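Long-range contacts in LY49A (Mus musculus, PDB 1QO3), which acts as an inhibitory receptor on natural killer cells, recognising MHC class I molecules of H-2d alleles through the C-type lectin-like domain present here and preventing lysis: residues 61-67 with 110-114; 1-5 with 15-19. The protein carries 1 engineered substitution. All blocks are in the same frame, centred on the assembly; numbering follows the deposited sequence.

Interaction 1 (61-67 with 110-114); sequences LQLVVPS and LSKTR
Gln62, Lys112 and Leu110 bury the most surface where the last turn of helix 55-64 and the loop behind it meet a tight hairpin turn. Segment 110-114 leaves strand 107-110 and reverses through a type I turn, Lys112 and Thr113 at its corners, closed by Ser111 N to Arg114 O (2.7 Å) and Arg114 N to Ser111 O (3.2 Å). The CA atoms of Gln62 and Lys112 approach to 4.4 Å. With chi1 m and chi2 t, Gln62 is long enough for NE2 to donate to Ser111 O (3.1 Å) and to a water (3.2 Å) held by Thr113 O. Beyond the helix, extended Pro66 offers its O to Lys112 N at 3.2 Å. Apolar Leu110 turns CD2 inward, 4.0 Å from Val65 CG1 and 4.3 Å from Leu61 CD1. The all-trans Lys112 side chain instead reaches out to an acidic side chain of the H-2Dd heavy chain in a salt bridge. The arrangement thus joins helix to hairpin in the C-type lectin-like fold, at its MHC-binding surface.

Interaction 2 (1-5 with 15-19); sequences STVLD and KVYWF. Engineered in segment 1-5: Ser1 (natural residue Lys).
An ST motif shapes the N-terminal loop of this domain, which lies against the start of strand 16-21 at the surface. Thr2 OG1 accepts from Leu4 N (3.0 Å) and from Asp5 N (3.2 Å), while Asp5 N also donates to Thr2 O (3.0 Å), so Val3 and Leu4 take the corners of a type I turn. Threonine suits the first position because its short hydroxyl can reach these backbone amides. No direct hydrogen bond joins the segments; Val3 N instead donates to a water (2.8 Å) that donates in turn to Val16 O (2.8 Å). In the nearest register the CA atoms of Thr2 and Val16 stand 6.1 Å apart. Val16 and Trp18, two residues apart on the extended strand, both direct CA-to-CB toward the loop. Branched Val3 (chi1 p) spans them: CG1 is 4.0 Å from Val16 CG1 and 3.8 Å from Trp18 CD1, and CG2 lies over one face of the indole. Leu4 CD1 adds 4.0 Å to Val16 CG1, giving Val16 the largest contact area. Strand 16-21 pairs antiparallel with strand 24-30, whose Tyr27 packs against Val3, Leu4 and Val16; Leu4 further touches Ser45 and Leu47, in the loop following helix 35-44.

How the interactions relate
Strand 16-21 links the two contacts, whose centres are 19 Å apart. At its start it receives the N-terminal loop of interaction 2; farther along, the Phe19 ring packs on the helix of interaction 1, with Phe19 CZ 3.7 Å from Val64 CG2 and 4.0 Å from Leu61 CD2. A large flat ring is well suited to filling the space between strand and helix. Both contacts also touch the second subunit of the receptor: Phe19 meets Tyr17 of that subunit edge-to-face, and Leu63 O accepts a hydrogen bond from its Ser67. Interaction 1 additionally faces the ligand, with Lys112, Thr113 and Arg114 making polar contacts to the H-2Dd heavy chain.

Interaction 1 (61-67 with 110-114)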
ATOM      1  N   LEU C  61     -18.194   0.391   0.356  1.00 12.19           N
ATOM      2  CA  LEU C  61     -18.713  -0.982   0.309  1.00 13.67           C
ATOM      3  C   LEU C  61     -17.972  -1.925  -0.641  1.00 14.31           C
ATOM      4  O   LEU C  61     -17.882  -3.130  -0.380  1.00 13.40           O
ATOM      5  CB  LEU C  61     -20.208  -0.991  -0.063  1.00 12.22           C
ATOM      6  CG  LEU C  61     -21.254  -0.531   0.965  1.00 11.90           C
ATOM      7  CD1 LEU C  61     -22.635  -0.483   0.307  1.00  9.43           C
ATOM      8  CD2 LEU C  61     -21.261  -1.497   2.160  1.00 11.45           C
ATOM      9  N   GLN C  62     -17.449  -1.396  -1.741  1.00 13.42           N
ATOM     10  CA  GLN C  62     -16.759  -2.254  -2.690  1.00 16.79           C
ATOM     11  C   GLN C  62     -15.374  -2.672  -2.223  1.00 17.22           C
ATOM     12  O   GLN C  62     -14.747  -3.541  -2.823  1.00 16.77           O
ATOM     13  CB  GLN C  62     -16.722  -1.599  -4.076  1.00 18.40           C
ATOM     14  CG  GLN C  62     -18.113  -1.611  -4.713  1.00 21.98           C
ATOM     15  CD  GLN C  62     -18.151  -1.059  -6.127  1.00 24.40           C
ATOM     16  OE1 GLN C  62     -17.681   0.051  -6.394  1.00 24.00           O
ATOM     17  NE2 GLN C  62     -18.729  -1.832  -7.041  1.00 24.83           N
ATOM     18  N   LEU C  63     -14.925  -2.066  -1.128  1.00 16.67           N
ATOM     19  CA  LEU C  63     -13.641  -2.397  -0.538  1.00 15.87           C
ATOM     20  C   LEU C  63     -13.810  -3.642   0.317  1.00 15.64           C
ATOM     21  O   LEU C  63     -12.842  -4.364   0.564  1.00 15.61           O
ATOM     22  CB  LEU C  63     -13.148  -1.267   0.369  1.00 15.21           C
ATOM     23  CG  LEU C  63     -12.891   0.108  -0.251  1.00 17.00           C
ATOM     24  CD1 LEU C  63     -12.445   1.063   0.841  1.00 13.42           C
ATOM     25  CD2 LEU C  63     -11.838   0.005  -1.351  1.00 12.22           C
ATOM     26  N   VAL C  64     -15.040  -3.895   0.770  1.00 14.75           N
ATOM     27  CA  VAL C  64     -15.292  -5.043   1.643  1.00 13.79           C
ATOM     28  C   VAL C  64     -16.288  -6.106   1.191  1.00 16.62           C
ATOM     29  O   VAL C  64     -16.276  -7.211   1.735  1.00 19.11           O
ATOM     30  CB  VAL C  64     -15.726  -4.585   3.053  1.00 13.67           C
ATOM     31  CG1 VAL C  64     -14.702  -3.624   3.627  1.00 11.08           C
ATOM     32  CG2 VAL C  64     -17.107  -3.934   2.999  1.00 13.25           C
ATOM     33  N   VAL C  65     -17.156  -5.801   0.228  1.00 16.91           N
ATOM     34  CA  VAL C  65     -18.119  -6.809  -0.228  1.00 20.28           C
ATOM     35  C   VAL C  65     -17.456  -7.848  -1.136  1.00 22.57           C
ATOM     36  O   VAL C  65     -16.515  -7.535  -1.875  1.00 21.44           O
ATOM     37  CB  VAL C  65     -19.321  -6.188  -0.991  1.00 20.48           C
ATOM     38  CG1 VAL C  65     -20.041  -5.175  -0.096  1.00 18.70           C
ATOM     39  CG2 VAL C  65     -18.848  -5.548  -2.295  1.00 20.51           C
ATOM     40  N   PRO C  66     -17.946  -9.098  -1.089  1.00 23.68           N
ATOM     41  CA  PRO C  66     -17.466 -10.248  -1.865  1.00 24.59           C
ATOM     42  C   PRO C  66     -17.361  -9.996  -3.370  1.00 27.40           C
ATOM     43  O   PRO C  66     -18.091  -9.169  -3.926  1.00 29.52           O
ATOM     44  CB  PRO C  66     -18.504 -11.327  -1.557  1.00 25.70           C
ATOM     45  CG  PRO C  66     -18.977 -10.969  -0.170  1.00 24.14           C
ATOM     46  CD  PRO C  66     -19.111  -9.473  -0.263  1.00 24.79           C
ATOM     47  N   SER C  67     -16.448 -10.706  -4.029  1.00 28.71           N
ATOM     48  CA  SER C  67     -16.312 -10.572  -5.473  1.00 29.36           C
ATOM     49  C   SER C  67     -17.579 -11.222  -6.038  1.00 29.99           C
ATOM     50  O   SER C  67     -18.047 -10.870  -7.124  1.00 31.00           O
ATOM     51  CB  SER C  67     -15.044 -11.283  -5.980  1.00 29.09           C
ATOM     52  OG  SER C  67     -15.045 -12.668  -5.669  1.00 27.25           O
ATOM     53  N   LEU C 110     -24.968  -6.468  -6.142  1.00 14.32           N
ATOM     54  CA  LEU C 110     -23.796  -5.658  -5.805  1.00 14.95           C
ATOM     55  C   LEU C 110     -22.587  -6.576  -5.679  1.00 16.13           C
ATOM     56  O   LEU C 110     -22.637  -7.616  -5.014  1.00 16.76           O
ATOM     57  CB  LEU C 110     -23.967  -4.903  -4.477  1.00 13.43           C
ATOM     58  CG  LEU C 110     -22.660  -4.260  -3.961  1.00 12.49           C
ATOM     59  CD1 LEU C 110     -22.230  -3.107  -4.868  1.00 11.27           C
ATOM     60  CD2 LEU C 110     -22.834  -3.758  -2.540  1.00 10.69           C
ATOM     61  N   SER C 111     -21.502  -6.196  -6.333  1.00 18.40           N
ATOM     62  CA  SER C 111     -20.268  -6.970  -6.257  1.00 19.00           C
ATOM     63  C   SER C 111     -19.133  -5.977  -6.065  1.00 18.88           C
ATOM     64  O   SER C 111     -19.310  -4.776  -6.247  1.00 17.28           O
ATOM     65  CB  SER C 111     -20.039  -7.774  -7.538  1.00 18.79           C
ATOM     66  OG  SER C 111     -19.674  -6.922  -8.609  1.00 20.45           O
ATOM     67  N   LYS C 112     -17.970  -6.497  -5.688  1.00 21.93           N
ATOM     68  CA  LYS C 112     -16.771  -5.703  -5.464  1.00 19.78           C
ATOM     69  C   LYS C 112     -16.491  -4.728  -6.604  1.00 20.69           C
ATOM     70  O   LYS C 112     -15.975  -3.631  -6.392  1.00 21.20           O
ATOM     71  CB  LYS C 112     -15.574  -6.647  -5.297  1.00 21.15           C
ATOM     72  CG  LYS C 112     -14.207  -5.968  -5.346  1.00 25.49           C
ATOM     73  CD  LYS C 112     -13.081  -6.976  -5.146  1.00 26.12           C
ATOM     74  CE  LYS C 112     -11.721  -6.294  -5.198  1.00 29.58           C
ATOM     75  NZ  LYS C 112     -10.584  -7.215  -4.876  1.00 29.07           N
ATOM     76  N   THR C 113     -16.849  -5.122  -7.815  1.00 22.14           N
ATOM     77  CA  THR C 113     -16.574  -4.292  -8.978  1.00 23.20           C
ATOM     78  C   THR C 113     -17.793  -3.845  -9.762  1.00 23.79           C
ATOM     79  O   THR C 113     -17.675  -3.036 -10.679  1.00 23.44           O
ATOM     80  CB  THR C 113     -15.631  -5.042  -9.956  1.00 23.08           C
ATOM     81  OG1 THR C 113     -16.207  -6.317 -10.298  1.00 20.41           O
ATOM     82  CG2 THR C 113     -14.260  -5.259  -9.320  1.00 22.56           C
ATOM     83  N   ARG C 114     -18.965  -4.352  -9.409  1.00 24.54           N
ATOM     84  CA  ARG C 114     -20.153  -3.981 -10.163  1.00 25.55           C
ATOM     85  C   ARG C 114     -21.472  -3.873  -9.402  1.00 25.35           C
ATOM     86  O   ARG C 114     -21.619  -4.332  -8.267  1.00 24.30           O
ATOM     87  CB  ARG C 114     -20.361  -4.981 -11.317  1.00 26.59           C
ATOM     88  CG  ARG C 114     -19.295  -4.976 -12.427  1.00 28.09           C
ATOM     89  CD  ARG C 114     -19.354  -3.704 -13.278  1.00 28.40           C
ATOM     90  NE  ARG C 114     -20.684  -3.473 -13.837  1.00 29.18           N
ATOM     91  CZ  ARG C 114     -21.227  -4.181 -14.824  1.00 30.32           C
ATOM     92  NH1 ARG C 114     -20.556  -5.176 -15.387  1.00 30.42           N
ATOM     93  NH2 ARG C 114     -22.461  -3.910 -15.232  1.00 30.67           N
TER
HETATM   94  O   HOH W   1     -19.150  -0.660 -10.024  1.00 28.03           O
HETATM   95  O   HOH W   2     -16.350  -8.496  -8.279  1.00 23.05           O

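Interaction 2 (1-5 with 15-19)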
ATOM      1  N   SER C   1     -26.061 -19.652  17.384  1.00 43.04           N
ATOM      2  CA  SER C   1     -26.921 -18.542  16.870  1.00 42.76           C
ATOM      3  C   SER C   1     -26.107 -17.430  16.203  1.00 41.30           C
ATOM      4  O   SER C   1     -24.898 -17.308  16.412  1.00 42.70           O
ATOM      5  CB  SER C   1     -27.775 -17.962  18.006  1.00 43.29           C
ATOM      6  OG  SER C   1     -26.984 -17.515  19.088  1.00 43.74           O
ATOM      7  N   THR C   2     -26.799 -16.627  15.403  1.00 39.15           N
ATOM      8  CA  THR C   2     -26.205 -15.528  14.656  1.00 35.93           C
ATOM      9  C   THR C   2     -26.680 -14.194  15.209  1.00 33.83           C
ATOM     10  O   THR C   2     -27.635 -14.138  15.985  1.00 32.59           O
ATOM     11  CB  THR C   2     -26.617 -15.593  13.180  1.00 35.98           C
ATOM     12  OG1 THR C   2     -27.796 -14.802  12.987  1.00 33.93           O
ATOM     13  CG2 THR C   2     -26.925 -17.040  12.778  1.00 34.76           C
ATOM     14  N   VAL C   3     -26.027 -13.119  14.781  1.00 31.60           N
ATOM     15  CA  VAL C   3     -26.372 -11.782  15.244  1.00 31.11           C
ATOM     16  C   VAL C   3     -27.820 -11.399  14.928  1.00 30.74           C
ATOM     17  O   VAL C   3     -28.369 -10.493  15.552  1.00 30.66           O
ATOM     18  CB  VAL C   3     -25.434 -10.721  14.629  1.00 31.94           C
ATOM     19  CG1 VAL C   3     -25.731 -10.562  13.137  1.00 30.35           C
ATOM     20  CG2 VAL C   3     -25.601  -9.400  15.357  1.00 30.29           C
ATOM     21  N   LEU C   4     -28.433 -12.071  13.959  1.00 29.67           N
ATOM     22  CA  LEU C   4     -29.818 -11.758  13.619  1.00 30.64           C
ATOM     23  C   LEU C   4     -30.792 -12.736  14.270  1.00 31.01           C
ATOM     24  O   LEU C   4     -31.986 -12.443  14.389  1.00 30.54           O
ATOM     25  CB  LEU C   4     -30.034 -11.764  12.102  1.00 28.92           C
ATOM     26  CG  LEU C   4     -29.298 -10.720  11.258  1.00 31.73           C
ATOM     27  CD1 LEU C   4     -29.750 -10.849   9.809  1.00 28.30           C
ATOM     28  CD2 LEU C   4     -29.573  -9.314  11.781  1.00 30.61           C
ATOM     29  N   ASP C   5     -30.285 -13.893  14.692  1.00 30.65           N
ATOM     30  CA  ASP C   5     -31.132 -14.892  15.335  1.00 32.38           C
ATOM     31  C   ASP C   5     -31.729 -14.379  16.623  1.00 32.09           C
ATOM     32  O   ASP C   5     -31.067 -13.692  17.403  1.00 31.90           O
ATOM     33  CB  ASP C   5     -30.355 -16.169  15.654  1.00 33.68           C
ATOM     34  CG  ASP C   5     -30.212 -17.069  14.461  1.00 34.71           C
ATOM     35  OD1 ASP C   5     -31.147 -17.095  13.635  1.00 35.24           O
ATOM     36  OD2 ASP C   5     -29.177 -17.759  14.360  1.00 37.63           O
ATOM     37  N   LYS C  15     -25.974 -18.318   8.649  1.00 35.90           N
ATOM     38  CA  LYS C  15     -24.669 -17.626   8.870  1.00 36.25           C
ATOM     39  C   LYS C  15     -24.785 -16.160   8.429  1.00 34.44           C
ATOM     40  O   LYS C  15     -25.203 -15.866   7.305  1.00 33.24           O
ATOM     41  CB  LYS C  15     -23.562 -18.328   8.075  1.00 38.78           C
ATOM     42  CG  LYS C  15     -22.132 -17.997   8.524  1.00 42.74           C
ATOM     43  CD  LYS C  15     -21.759 -18.704   9.830  1.00 45.00           C
ATOM     44  CE  LYS C  15     -21.827 -20.227   9.689  1.00 45.65           C
ATOM     45  NZ  LYS C  15     -21.529 -20.929  10.973  1.00 46.88           N
ATOM     46  N   VAL C  16     -24.415 -15.247   9.319  1.00 31.79           N
ATOM     47  CA  VAL C  16     -24.505 -13.824   9.022  1.00 30.06           C
ATOM     48  C   VAL C  16     -23.294 -13.034   9.524  1.00 28.74           C
ATOM     49  O   VAL C  16     -22.924 -13.115  10.692  1.00 29.58           O
ATOM     50  CB  VAL C  16     -25.799 -13.223   9.640  1.00 29.33           C
ATOM     51  CG1 VAL C  16     -25.912 -11.745   9.300  1.00 28.92           C
ATOM     52  CG2 VAL C  16     -27.019 -13.983   9.137  1.00 27.90           C
ATOM     53  N   TYR C  17     -22.669 -12.287   8.618  1.00 27.42           N
ATOM     54  CA  TYR C  17     -21.527 -11.454   8.965  1.00 26.70           C
ATOM     55  C   TYR C  17     -22.025 -10.018   8.936  1.00 23.71           C
ATOM     56  O   TYR C  17     -22.934  -9.691   8.174  1.00 22.26           O
ATOM     57  CB  TYR C  17     -20.373 -11.667   7.976  1.00 32.99           C
ATOM     58  CG  TYR C  17     -19.804 -13.066   8.062  1.00 40.27           C
ATOM     59  CD1 TYR C  17     -18.931 -13.416   9.094  1.00 44.06           C
ATOM     60  CD2 TYR C  17     -20.228 -14.070   7.191  1.00 42.80           C
ATOM     61  CE1 TYR C  17     -18.508 -14.734   9.270  1.00 47.33           C
ATOM     62  CE2 TYR C  17     -19.811 -15.393   7.355  1.00 46.12           C
ATOM     63  CZ  TYR C  17     -18.954 -15.719   8.402  1.00 48.04           C
ATOM     64  OH  TYR C  17     -18.587 -17.032   8.621  1.00 49.36           O
ATOM     65  N   TRP C  18     -21.445  -9.164   9.771  1.00 20.16           N
ATOM     66  CA  TRP C  18     -21.895  -7.782   9.841  1.00 17.15           C
ATOM     67  C   TRP C  18     -20.793  -6.815  10.233  1.00 15.83           C
ATOM     68  O   TRP C  18     -19.724  -7.216  10.683  1.00 14.45           O
ATOM     69  CB  TRP C  18     -23.003  -7.656  10.879  1.00 13.80           C
ATOM     70  CG  TRP C  18     -22.479  -7.887  12.277  1.00 14.54           C
ATOM     71  CD1 TRP C  18     -22.255  -9.093  12.887  1.00 12.41           C
ATOM     72  CD2 TRP C  18     -22.059  -6.881  13.212  1.00 13.92           C
ATOM     73  NE1 TRP C  18     -21.721  -8.897  14.141  1.00 13.11           N
ATOM     74  CE2 TRP C  18     -21.593  -7.550  14.366  1.00 13.72           C
ATOM     75  CE3 TRP C  18     -22.033  -5.478  13.184  1.00 12.89           C
ATOM     76  CZ2 TRP C  18     -21.106  -6.861  15.492  1.00 13.60           C
ATOM     77  CZ3 TRP C  18     -21.548  -4.792  14.304  1.00 13.64           C
ATOM     78  CH2 TRP C  18     -21.093  -5.489  15.441  1.00 13.08           C
ATOM     79  N   PHE C  19     -21.096  -5.530  10.083  1.00 14.40           N
ATOM     80  CA  PHE C  19     -20.193  -4.448  10.445  1.00 13.15           C
ATOM     81  C   PHE C  19     -20.979  -3.160  10.286  1.00 13.48           C
ATOM     82  O   PHE C  19     -22.041  -3.148   9.659  1.00 13.77           O
ATOM     83  CB  PHE C  19     -18.954  -4.430   9.538  1.00 14.55           C
ATOM     84  CG  PHE C  19     -19.244  -4.037   8.105  1.00 14.86           C
ATOM     85  CD1 PHE C  19     -19.472  -2.704   7.761  1.00 13.00           C
ATOM     86  CD2 PHE C  19     -19.281  -5.001   7.102  1.00 14.25           C
ATOM     87  CE1 PHE C  19     -19.729  -2.341   6.441  1.00 13.93           C
ATOM     88  CE2 PHE C  19     -19.541  -4.644   5.775  1.00 13.72           C
ATOM     89  CZ  PHE C  19     -19.763  -3.308   5.447  1.00 12.16           C
TER
HETATM   90  O   HOH W   3     -23.601 -13.388  13.383  1.00 28.11           O